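Local coordinates for protein tRNA dimethylallyltransferase (Staphylococcus epidermidis ATCC 12228, PDB 3D3Q) that probably transfers a dimethylallyl group from dimethylallyl diphosphate onto the adenine at position 37 of tRNAs that read codons beginning with uridine, at residues G33-G38 with E60-Y65; S40-Q45 with Y65-L70. All coordinates share one frame; numbering follows the deposited sequence.

Contact 1. Residues G33-G38 with E60-Y65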
loop_
_atom_site.group_PDB
_atom_site.type_symbol
_atom_site.label_atom_id
_atom_site.label_comp_id
_atom_site.label_asym_id
_atom_site.label_seq_id
_atom_site.Cartn_x
_atom_site.Cartn_y
_atom_site.Cartn_z
ATOM N N GLY A 33 -19.141 7.951 -1.943
ATOM C CA GLY A 33 -18.377 7.755 -0.732
ATOM C C GLY A 33 -17.426 8.916 -0.529
ATOM O O GLY A 33 -17.467 9.903 -1.262
ATOM N N GLU A 34 -16.577 8.804 0.486
ATOM C CA GLU A 34 -15.596 9.829 0.780
ATOM C C GLU A 34 -14.297 9.106 1.078
ATOM O O GLU A 34 -14.291 7.998 1.620
ATOM C CB GLU A 34 -16.040 10.676 1.962
ATOM C CG GLU A 34 -17.453 11.196 1.797
ATOM C CD GLU A 34 -17.881 12.094 2.933
ATOM O OE1 GLU A 34 -17.446 11.840 4.083
ATOM O OE2 GLU A 34 -18.669 13.044 2.691
ATOM N N ILE A 35 -13.194 9.749 0.726
ATOM C CA ILE A 35 -11.883 9.148 0.875
ATOM C C ILE A 35 -11.072 9.648 2.053
ATOM O O ILE A 35 -11.066 10.831 2.357
ATOM C CB ILE A 35 -11.054 9.381 -0.414
ATOM C CG1 ILE A 35 -11.843 8.889 -1.621
ATOM C CG2 ILE A 35 -9.724 8.667 -0.326
ATOM C CD1 ILE A 35 -11.161 9.104 -2.905
ATOM N N ILE A 36 -10.372 8.728 2.701
ATOM C CA ILE A 36 -9.501 9.074 3.807
ATOM C C ILE A 36 -8.077 8.759 3.326
ATOM O O ILE A 36 -7.756 7.607 3.049
ATOM C CB ILE A 36 -9.817 8.232 5.049
ATOM C CG1 ILE A 36 -11.207 8.584 5.571
ATOM C CG2 ILE A 36 -8.769 8.459 6.108
ATOM C CD1 ILE A 36 -11.689 7.677 6.674
ATOM N N SER A 37 -7.236 9.780 3.207
ATOM C CA SER A 37 -5.869 9.571 2.757
ATOM C C SER A 37 -5.114 8.652 3.723
ATOM O O SER A 37 -5.097 8.887 4.931
ATOM C CB SER A 37 -5.169 10.923 2.623
ATOM O OG SER A 37 -3.766 10.777 2.613
ATOM N N GLY A 38 -4.510 7.590 3.186
ATOM C CA GLY A 38 -3.761 6.652 4.015
ATOM C C GLY A 38 -2.277 6.969 4.043
ATOM O O GLY A 38 -1.500 6.367 4.795
ATOM N N GLU A 60 -12.184 16.056 -7.766
ATOM C CA GLU A 60 -13.485 16.116 -8.439
ATOM C C GLU A 60 -14.693 16.216 -7.514
ATOM O O GLU A 60 -15.715 15.592 -7.773
ATOM C CB GLU A 60 -13.656 14.908 -9.362
ATOM C CG GLU A 60 -13.086 15.106 -10.755
ATOM C CD GLU A 60 -12.825 13.789 -11.466
ATOM O OE1 GLU A 60 -13.650 12.853 -11.319
ATOM O OE2 GLU A 60 -11.799 13.693 -12.183
ATOM N N GLY A 61 -14.587 16.997 -6.447
ATOM C CA GLY A 61 -15.721 17.136 -5.560
ATOM C C GLY A 61 -15.710 16.173 -4.394
ATOM O O GLY A 61 -16.161 16.512 -3.301
ATOM N N ILE A 62 -15.209 14.964 -4.604
ATOM C CA ILE A 62 -15.160 13.996 -3.522
ATOM C C ILE A 62 -14.328 14.543 -2.365
ATOM O O ILE A 62 -13.168 14.902 -2.534
ATOM C CB ILE A 62 -14.515 12.690 -3.978
ATOM C CG1 ILE A 62 -15.280 12.109 -5.174
ATOM C CG2 ILE A 62 -14.437 11.735 -2.794
ATOM C CD1 ILE A 62 -16.709 11.747 -4.879
ATOM N N PRO A 63 -14.912 14.611 -1.168
ATOM C CA PRO A 63 -14.187 15.121 0.002
ATOM C C PRO A 63 -13.077 14.195 0.514
ATOM O O PRO A 63 -13.302 13.003 0.706
ATOM C CB PRO A 63 -15.302 15.315 1.033
ATOM C CG PRO A 63 -16.291 14.255 0.665
ATOM C CD PRO A 63 -16.326 14.364 -0.840
ATOM N N HIS A 64 -11.881 14.748 0.729
ATOM C CA HIS A 64 -10.749 13.966 1.226
ATOM C C HIS A 64 -10.314 14.387 2.651
ATOM O O HIS A 64 -10.336 15.568 3.004
ATOM C CB HIS A 64 -9.547 14.068 0.266
ATOM C CG HIS A 64 -9.762 13.410 -1.065
ATOM N ND1 HIS A 64 -8.722 12.919 -1.825
ATOM C CD2 HIS A 64 -10.886 13.185 -1.788
ATOM C CE1 HIS A 64 -9.192 12.420 -2.954
ATOM N NE2 HIS A 64 -10.504 12.568 -2.955
ATOM N N TYR A 65 -9.930 13.404 3.468
ATOM C CA TYR A 65 -9.493 13.662 4.832
ATOM C C TYR A 65 -8.059 13.216 5.021
ATOM O O TYR A 65 -7.525 12.468 4.196
ATOM C CB TYR A 65 -10.377 12.927 5.839
ATOM C CG TYR A 65 -11.843 13.218 5.664
ATOM C CD1 TYR A 65 -12.668 12.329 4.985
ATOM C CD2 TYR A 65 -12.407 14.401 6.159
ATOM C CE1 TYR A 65 -14.023 12.606 4.803
ATOM C CE2 TYR A 65 -13.762 14.692 5.979
ATOM C CZ TYR A 65 -14.563 13.791 5.307
ATOM O OH TYR A 65 -15.901 14.054 5.168
#
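E34 and Y65 both carry CG anti to their own carbonyl carbon (chi1 -51° and -54°), and this turn, with the E34 chain extended beyond CG, brings the carboxylate obliquely across the end of the phenol, OE1 to OH. Y65 OH donates to E34 OE1 at 2.9 Å; the oxygen lies at the ring edge, near the ring plane, while the hydroxyl meets it from above the carboxylate plane, the two planes being 54° apart. OE1 also forms a salt bridge with R95 NH1, so a hydroxyl and a guanidinium grip one oxygen. The P63 ring crosses the glutamate chain at about a right angle, its CG 3.4 Å from E34 OE2. These side chains sit over a parallel pairing of strands 33-37 and 64-65, the latter forming one edge of the central parallel sheet of a P-loop NTPase-type domain. The backbone bonds alternate in the parallel manner: I35 N to P63 O, Y65 N to I35 O at 3.0 Å, and S37 N to Y65 O at 2.9 Å. I35 and H64 share the face turned to helix 20-30; they run side by side, and I35 CB lies over the centre of the imidazole in a CH-pi contact, 4.1 Å from the centroid. Further along the same isoleucine, CD1 approaches H64 NE2 at 3.5 Å and CG1 packs on I62 CG2, whose side chain also reaches A28 and K29 of that helix. On the face of I36 and Y65, I36 CG1 meets Y65 CD1 at 4.1 Å, and helix 78-94 covers them, Y88 stacking on the Y65 ring.

Contact 2. Residues S40-Q45 with Y65-L70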
loop_
_atom_site.group_PDB
_atom_site.type_symbol
_atom_site.label_atom_id
_atom_site.label_comp_id
_atom_site.label_asym_id
_atom_site.label_seq_id
_atom_site.Cartn_x
_atom_site.Cartn_y
_atom_site.Cartn_z
ATOM N N SER A 40 1.096 8.663 4.926
ATOM C CA SER A 40 1.610 9.301 6.130
ATOM C C SER A 40 2.374 10.589 5.861
ATOM O O SER A 40 2.934 11.190 6.782
ATOM C CB SER A 40 2.517 8.337 6.915
ATOM O OG SER A 40 3.690 7.980 6.198
HETATM N N MSE A 41 2.412 11.018 4.605
HETATM C CA MSE A 41 3.144 12.236 4.247
HETATM C C MSE A 41 2.259 13.354 3.745
HETATM O O MSE A 41 2.589 14.539 3.874
HETATM C CB MSE A 41 4.198 11.917 3.187
HETATM C CG MSE A 41 5.420 11.199 3.728
HETATM SE SE MSE A 41 6.292 12.207 5.156
HETATM C CE MSE A 41 6.905 13.749 4.145
ATOM N N GLN A 42 1.131 12.964 3.160
ATOM C CA GLN A 42 0.169 13.916 2.621
ATOM C C GLN A 42 -0.543 14.652 3.748
ATOM O O GLN A 42 -1.356 15.537 3.503
ATOM C CB GLN A 42 -0.825 13.181 1.715
ATOM C CG GLN A 42 -0.279 12.981 0.293
ATOM C CD GLN A 42 -1.190 12.161 -0.608
ATOM O OE1 GLN A 42 -2.418 12.337 -0.621
ATOM N NE2 GLN A 42 -0.588 11.277 -1.393
ATOM N N VAL A 43 -0.205 14.297 4.985
ATOM C CA VAL A 43 -0.796 14.934 6.141
ATOM C C VAL A 43 -0.140 16.282 6.406
ATOM O O VAL A 43 -0.730 17.143 7.043
ATOM C CB VAL A 43 -0.642 14.053 7.397
ATOM C CG1 VAL A 43 -1.635 12.901 7.358
ATOM C CG2 VAL A 43 0.774 13.512 7.472
ATOM N N TYR A 44 1.077 16.463 5.902
ATOM C CA TYR A 44 1.814 17.709 6.108
ATOM C C TYR A 44 1.530 18.781 5.042
ATOM O O TYR A 44 1.562 18.511 3.845
ATOM C CB TYR A 44 3.313 17.432 6.154
ATOM C CG TYR A 44 3.738 16.494 7.257
ATOM C CD1 TYR A 44 3.729 16.902 8.596
ATOM C CD2 TYR A 44 4.143 15.191 6.966
ATOM C CE1 TYR A 44 4.113 16.026 9.614
ATOM C CE2 TYR A 44 4.530 14.315 7.976
ATOM C CZ TYR A 44 4.514 14.728 9.293
ATOM O OH TYR A 44 4.890 13.838 10.287
ATOM N N GLN A 45 1.267 20.004 5.490
ATOM C CA GLN A 45 0.977 21.099 4.586
ATOM C C GLN A 45 2.284 21.708 4.074
ATOM O O GLN A 45 3.243 21.869 4.829
ATOM C CB GLN A 45 0.115 22.139 5.308
ATOM C CG GLN A 45 0.707 22.556 6.650
ATOM C CD GLN A 45 -0.341 22.945 7.683
ATOM O OE1 GLN A 45 -1.282 22.190 7.937
ATOM N NE2 GLN A 45 -0.166 24.113 8.301
ATOM N N TYR A 65 -9.930 13.404 3.468
ATOM C CA TYR A 65 -9.493 13.662 4.832
ATOM C C TYR A 65 -8.059 13.216 5.021
ATOM O O TYR A 65 -7.525 12.468 4.196
ATOM C CB TYR A 65 -10.377 12.927 5.839
ATOM C CG TYR A 65 -11.843 13.218 5.664
ATOM C CD1 TYR A 65 -12.668 12.329 4.985
ATOM C CD2 TYR A 65 -12.407 14.401 6.159
ATOM C CE1 TYR A 65 -14.023 12.606 4.803
ATOM C CE2 TYR A 65 -13.762 14.692 5.979
ATOM C CZ TYR A 65 -14.563 13.791 5.307
ATOM O OH TYR A 65 -15.901 14.054 5.168
HETATM N N MSE A 66 -7.442 13.677 6.109
HETATM C CA MSE A 66 -6.058 13.330 6.409
HETATM C C MSE A 66 -5.049 13.981 5.455
HETATM O O MSE A 66 -3.955 13.452 5.253
HETATM C CB MSE A 66 -5.889 11.813 6.351
HETATM C CG MSE A 66 -6.704 11.049 7.390
HETATM SE SE MSE A 66 -6.079 11.302 9.220
HETATM C CE MSE A 66 -4.373 10.378 9.048
ATOM N N ILE A 67 -5.418 15.117 4.861
ATOM C CA ILE A 67 -4.535 15.831 3.930
ATOM C C ILE A 67 -4.361 17.290 4.369
ATOM O O ILE A 67 -5.340 18.027 4.480
ATOM C CB ILE A 67 -5.092 15.774 2.478
ATOM C CG1 ILE A 67 -5.280 14.318 2.056
ATOM C CG2 ILE A 67 -4.135 16.470 1.517
ATOM C CD1 ILE A 67 -5.953 14.150 0.751
ATOM N N ASP A 68 -3.114 17.693 4.623
ATOM C CA ASP A 68 -2.803 19.049 5.081
ATOM C C ASP A 68 -3.464 19.319 6.427
ATOM O O ASP A 68 -4.124 20.347 6.613
ATOM C CB ASP A 68 -3.290 20.106 4.085
ATOM C CG ASP A 68 -2.496 20.110 2.797
ATOM O OD1 ASP A 68 -1.246 20.112 2.865
ATOM O OD2 ASP A 68 -3.116 20.131 1.716
ATOM N N ILE A 69 -3.298 18.392 7.363
ATOM C CA ILE A 69 -3.885 18.544 8.681
ATOM C C ILE A 69 -2.844 18.882 9.747
ATOM O O ILE A 69 -3.189 19.121 10.901
ATOM C CB ILE A 69 -4.616 17.265 9.106
ATOM C CG1 ILE A 69 -3.653 16.075 9.083
ATOM C CG2 ILE A 69 -5.806 17.027 8.203
ATOM C CD1 ILE A 69 -4.242 14.798 9.639
ATOM N N LEU A 70 -1.572 18.918 9.359
ATOM C CA LEU A 70 -0.496 19.230 10.300
ATOM C C LEU A 70 0.637 19.998 9.625
ATOM O O LEU A 70 0.770 19.974 8.413
ATOM C CB LEU A 70 0.062 17.927 10.883
ATOM C CG LEU A 70 -0.910 16.983 11.572
ATOM C CD1 LEU A 70 -0.284 15.622 11.673
ATOM C CD2 LEU A 70 -1.266 17.530 12.929
#
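Two loops that leave neighbouring strands of the sheet meet here mainly through backbone bonds: residues 40-45 follow strand 33-37, and residues 65-70 lead out of strand 64-65. A type I turn from M41 to Y44 presents consecutive carbonyls to the second loop. Q42 O accepts from D68 N at 3.0 Å, and V43 O is gripped by two amides, I69 N at 2.9 Å and L70 N at 3.0 Å, the latter nearly along the C=O axis. Q45 N returns a bond to L70 O, almost straight at the acceptor (176°), beside the single bridge of Y44 with L70. V43 is the apolar centre: its CG1, anti to the carbonyl carbon (chi1 -76°), touches I69 CD1 at 3.9 Å and the selenomethionine methyl M66 CE at 4.1 Å. D68 OD1 approaches Q45 CA and forms a salt bridge with K53 NZ, which also hydrogen-bonds Y44 O. Q42 NE2 bonds to T51 O; the Q42 side chain lies about 6 Å from that of T21, a probable substrate-binding residue. Residues 39-42 probably touch the tRNA, and such loops following the strands at the C-terminal edge of a parallel sheet are where P-loop folds characteristically build their binding sites.

In the fold
Contacts 1 and 2 lie about 12 Å apart between centres, on the same side of the chain's centre, and share Y65. Their segments alternate along the chain: 33-38, 40-45, 60-65, 65-70. Contact 1 pairs strand 64-65 with strand 33-37 at one edge of the parallel sheet; contact 2 joins the loops that continue from those strands, and both pack against helix 78-94. They touch directly, S37 CB meeting I67 CG1 at 3.4 Å and I36 CG2 meeting M66 CG. The strand pairing thus runs on into the paired loops. Q42, in the 39-42 region that probably meets the tRNA, lies near the predicted ATP-binding loop, consistent with the paired loops bordering the active site.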